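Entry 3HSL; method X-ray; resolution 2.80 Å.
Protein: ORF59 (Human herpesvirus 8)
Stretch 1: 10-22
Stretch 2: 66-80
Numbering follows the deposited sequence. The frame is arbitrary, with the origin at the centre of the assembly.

Stretch 1, residues 10-22: FHYGVRVDVTLLS
Stretch 2, residues 66-80: RIKNALTPLVGHTEG

Two segments of one chain pair as antiparallel strands, residues 12-16 against a short strand that starts at Leu71 and includes Thr72 and Pro73, their axes 4.4 Å apart at closest approach and their directions 142° apart; the two stretches as a whole bury 852 Å², both sides summed. Stretch 2 enters as a strand at Arg66 and Ile67. Ile67 (chi1 m, chi2 t) points toward stretch 1, its CG2 lying 4.2 Å from CD2 of Leu21 (m, t) on the helix that starts at Val18 and runs on past Ser22. The chain then turns through Asn69, at phi/psi 48/32, a left-handed conformation that asparagine tolerates well. Ala70 (-107/8) follows. Its small CB lies 3.7 Å from Leu20 CD2 (Leu20 t, p) and 4.1 Å from Leu21 CD2, and its O accepts from Asp17 N at 2.9 Å. Asp17 (chi1 t) caps the helix, its OD1 accepting from Leu20 N at 3.0 Å.

The ladder now runs with Leu71 opposite Val16, Thr72 opposite Arg15 and Pro73 opposite Val14 (CA-CA 5.0, 5.2 and 4.1 Å). Leu71 (m, p) shares a sheet face with Val14 (p), where Val14 CG2 presses to 3.1 Å from Leu71 CB. Thr72 (m) and extended Arg15 (t, t, t) occupy the other, exposed face, suiting their polar groups; their backbones form a reciprocal pair, Arg15 N to Thr72 O at 2.7 Å and Thr72 N to Arg15 O at 3.0 Å. Pro73, lacking an amide hydrogen, fits a non-hydrogen-bonded position; its CB lies 3.8 Å from Tyr12 OH. Leu74 N (residue m, t) donates to Gly13 O at 3.0 Å. A CB on Gly13 would clash with Phe10 CE2.

Gly76 adopts 90/21, which favours glycine. His77 (p) then offers its ring face to the edge of Tyr12 (t), centroids 5.3 Å apart and planes at 75°. Finally, Thr78 N donates weakly to His11 O at 3.3 Å.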

# COMPACT_ATOMS: atom_id res chain seq x y z
N PHE A 10 18.84 1.51 25.86
CA PHE A 10 17.46 1.93 25.58
C PHE A 10 17.21 3.29 26.26
O PHE A 10 16.52 3.36 27.27
CB PHE A 10 16.55 0.88 26.22
CG PHE A 10 15.10 0.95 25.83
CD1 PHE A 10 14.56 -0.03 24.99
CD2 PHE A 10 14.27 1.98 26.30
CE1 PHE A 10 13.21 0.02 24.62
CE2 PHE A 10 12.93 2.05 25.93
CZ PHE A 10 12.39 1.07 25.09
N HIS A 11 17.76 4.38 25.72
CA HIS A 11 17.58 5.68 26.40
C HIS A 11 16.17 6.28 26.62
O HIS A 11 15.94 6.93 27.65
CB HIS A 11 18.64 6.75 26.00
CG HIS A 11 18.66 7.08 24.54
ND1 HIS A 11 17.75 7.92 23.95
CD2 HIS A 11 19.50 6.69 23.56
CE1 HIS A 11 18.01 8.03 22.66
NE2 HIS A 11 19.08 7.29 22.40
N TYR A 12 15.23 6.08 25.69
CA TYR A 12 13.89 6.68 25.85
C TYR A 12 12.79 6.01 25.03
O TYR A 12 12.92 5.83 23.83
CB TYR A 12 13.95 8.18 25.49
CG TYR A 12 12.68 8.98 25.72
CD1 TYR A 12 12.37 9.48 26.97
CD2 TYR A 12 11.79 9.23 24.68
CE1 TYR A 12 11.21 10.22 27.19
CE2 TYR A 12 10.62 9.97 24.89
CZ TYR A 12 10.34 10.46 26.15
OH TYR A 12 9.20 11.19 26.39
N GLY A 13 11.71 5.66 25.71
CA GLY A 13 10.57 5.01 25.09
C GLY A 13 9.27 5.66 25.48
O GLY A 13 9.18 6.35 26.49
N VAL A 14 8.24 5.44 24.67
CA VAL A 14 6.94 6.02 24.92
C VAL A 14 5.82 5.07 24.49
O VAL A 14 5.96 4.36 23.48
CB VAL A 14 6.83 7.39 24.18
CG1 VAL A 14 6.82 7.19 22.65
CG2 VAL A 14 5.60 8.13 24.60
N ARG A 15 4.73 5.05 25.25
CA ARG A 15 3.57 4.24 24.94
C ARG A 15 2.62 5.18 24.21
O ARG A 15 2.38 6.31 24.66
CB ARG A 15 2.90 3.70 26.20
CG ARG A 15 1.52 3.07 25.94
CD ARG A 15 0.77 2.77 27.24
NE ARG A 15 -0.66 2.48 27.04
CZ ARG A 15 -1.62 3.41 26.96
NH1 ARG A 15 -1.34 4.71 27.06
NH2 ARG A 15 -2.88 3.04 26.77
N VAL A 16 2.08 4.70 23.09
CA VAL A 16 1.16 5.48 22.24
C VAL A 16 -0.32 5.29 22.62
O VAL A 16 -0.81 4.17 22.67
CB VAL A 16 1.38 5.08 20.76
CG1 VAL A 16 0.45 5.86 19.82
CG2 VAL A 16 2.85 5.30 20.38
N ASP A 17 -1.04 6.39 22.88
CA ASP A 17 -2.46 6.31 23.24
C ASP A 17 -3.28 6.05 21.97
O ASP A 17 -3.84 6.98 21.36
CB ASP A 17 -2.91 7.59 23.95
CG ASP A 17 -4.35 7.52 24.44
OD1 ASP A 17 -5.14 6.69 23.93
OD2 ASP A 17 -4.70 8.31 25.34
N VAL A 18 -3.34 4.78 21.57
CA VAL A 18 -4.04 4.40 20.34
C VAL A 18 -5.53 4.71 20.34
O VAL A 18 -6.12 4.93 19.28
CB VAL A 18 -3.76 2.96 19.92
CG1 VAL A 18 -2.28 2.80 19.60
CG2 VAL A 18 -4.20 1.99 20.99
N THR A 19 -6.11 4.71 21.54
CA THR A 19 -7.53 5.00 21.73
C THR A 19 -7.82 6.45 21.31
O THR A 19 -8.87 6.75 20.75
CB THR A 19 -7.92 4.81 23.21
OG1 THR A 19 -7.55 3.48 23.63
CG2 THR A 19 -9.41 5.02 23.41
N LEU A 20 -6.86 7.33 21.61
CA LEU A 20 -6.95 8.73 21.28
C LEU A 20 -6.72 8.90 19.79
O LEU A 20 -7.39 9.70 19.14
CB LEU A 20 -5.91 9.53 22.06
CG LEU A 20 -5.62 10.99 21.66
CD1 LEU A 20 -6.88 11.86 21.64
CD2 LEU A 20 -4.60 11.57 22.61
N LEU A 21 -5.78 8.14 19.25
CA LEU A 21 -5.52 8.24 17.84
C LEU A 21 -6.71 7.75 17.01
O LEU A 21 -6.93 8.23 15.90
CB LEU A 21 -4.23 7.53 17.45
CG LEU A 21 -2.94 8.05 18.11
CD1 LEU A 21 -1.79 7.33 17.46
CD2 LEU A 21 -2.75 9.56 17.95
N SER A 22 -7.48 6.80 17.54
CA SER A 22 -8.65 6.28 16.85
C SER A 22 -9.67 7.37 16.67
O SER A 22 -10.22 7.53 15.59
CB SER A 22 -9.32 5.16 17.63
OG SER A 22 -8.39 4.13 17.83
N ARG A 66 -0.02 17.92 14.35
CA ARG A 66 0.66 17.79 15.66
C ARG A 66 -0.35 17.37 16.70
O ARG A 66 -1.39 17.98 16.87
CB ARG A 66 1.27 19.11 16.01
CG ARG A 66 1.83 19.72 14.76
CD ARG A 66 1.67 21.16 14.92
NE ARG A 66 1.12 21.64 13.67
CZ ARG A 66 0.59 22.84 13.53
NH1 ARG A 66 0.55 23.69 14.56
NH2 ARG A 66 0.11 23.19 12.35
N ILE A 67 -0.02 16.30 17.41
CA ILE A 67 -0.91 15.74 18.39
C ILE A 67 -0.28 15.73 19.79
O ILE A 67 0.70 15.04 20.06
CB ILE A 67 -1.30 14.32 17.89
CG1 ILE A 67 -1.77 14.43 16.41
CG2 ILE A 67 -2.33 13.64 18.83
CD1 ILE A 67 -1.74 13.13 15.62
N LYS A 68 -0.87 16.53 20.68
CA LYS A 68 -0.43 16.65 22.05
C LYS A 68 -1.09 15.54 22.88
O LYS A 68 -2.10 14.97 22.44
CB LYS A 68 -0.80 18.04 22.60
N ASN A 69 -0.52 15.25 24.05
CA ASN A 69 -1.03 14.24 25.00
C ASN A 69 -1.40 12.87 24.47
O ASN A 69 -2.31 12.23 25.01
CB ASN A 69 -2.23 14.82 25.74
CG ASN A 69 -1.85 15.97 26.64
OD1 ASN A 69 -1.05 15.82 27.57
ND2 ASN A 69 -2.44 17.13 26.37
N ALA A 70 -0.70 12.40 23.44
CA ALA A 70 -1.00 11.08 22.90
C ALA A 70 0.10 10.13 23.30
O ALA A 70 0.15 8.98 22.84
CB ALA A 70 -1.12 11.14 21.38
N LEU A 71 0.99 10.59 24.17
CA LEU A 71 2.10 9.76 24.56
C LEU A 71 2.39 9.78 26.05
O LEU A 71 2.23 10.81 26.72
CB LEU A 71 3.35 10.17 23.77
CG LEU A 71 3.32 10.29 22.23
CD1 LEU A 71 2.61 11.59 21.84
CD2 LEU A 71 4.70 10.35 21.63
N THR A 72 2.81 8.62 26.54
CA THR A 72 3.17 8.42 27.94
C THR A 72 4.54 7.74 27.96
O THR A 72 4.66 6.62 27.48
CB THR A 72 2.10 7.62 28.72
OG1 THR A 72 0.89 8.37 28.80
CG2 THR A 72 2.57 7.33 30.15
N PRO A 73 5.56 8.41 28.51
CA PRO A 73 6.92 7.85 28.56
C PRO A 73 7.03 6.63 29.47
O PRO A 73 6.25 6.50 30.40
CB PRO A 73 7.77 9.00 29.11
CG PRO A 73 6.82 9.89 29.80
CD PRO A 73 5.50 9.75 29.13
N LEU A 74 7.99 5.76 29.19
CA LEU A 74 8.19 4.58 30.00
C LEU A 74 9.16 4.89 31.13
O LEU A 74 10.18 5.56 30.92
CB LEU A 74 8.71 3.42 29.16
CG LEU A 74 7.80 2.93 28.03
CD1 LEU A 74 8.47 1.76 27.30
CD2 LEU A 74 6.41 2.54 28.57
N VAL A 75 8.84 4.40 32.33
CA VAL A 75 9.69 4.64 33.51
C VAL A 75 11.11 4.12 33.31
O VAL A 75 11.32 3.09 32.66
CB VAL A 75 9.08 4.07 34.83
CG1 VAL A 75 7.78 4.80 35.18
CG2 VAL A 75 8.88 2.54 34.77
N GLY A 76 12.07 4.87 33.87
CA GLY A 76 13.49 4.52 33.78
C GLY A 76 14.26 5.10 32.59
O GLY A 76 15.31 4.56 32.22
N HIS A 77 13.76 6.18 31.99
CA HIS A 77 14.46 6.80 30.86
C HIS A 77 15.59 7.68 31.42
O HIS A 77 15.38 8.43 32.37
CB HIS A 77 13.51 7.59 29.95
CG HIS A 77 12.76 8.68 30.64
ND1 HIS A 77 13.28 9.94 30.83
CD2 HIS A 77 11.51 8.70 31.18
CE1 HIS A 77 12.39 10.69 31.46
NE2 HIS A 77 11.31 9.97 31.68
N THR A 78 16.77 7.56 30.82
CA THR A 78 17.97 8.31 31.27
C THR A 78 17.89 9.84 31.26
O THR A 78 18.23 10.48 32.26
CB THR A 78 19.27 7.82 30.55
OG1 THR A 78 19.07 7.84 29.13
CG2 THR A 78 19.62 6.39 30.98
N GLU A 79 17.43 10.40 30.15
CA GLU A 79 17.31 11.86 29.97
C GLU A 79 15.90 12.42 30.25
O GLU A 79 14.99 12.28 29.41
CB GLU A 79 17.78 12.24 28.56
CG GLU A 79 17.03 11.53 27.40
CD GLU A 79 17.59 11.87 26.03
OE1 GLU A 79 18.70 12.45 25.96
OE2 GLU A 79 16.93 11.55 25.02
N GLY A 80 15.73 13.06 31.41
CA GLY A 80 14.43 13.63 31.80
C GLY A 80 14.38 15.10 32.20
O GLY A 80 15.38 15.82 32.11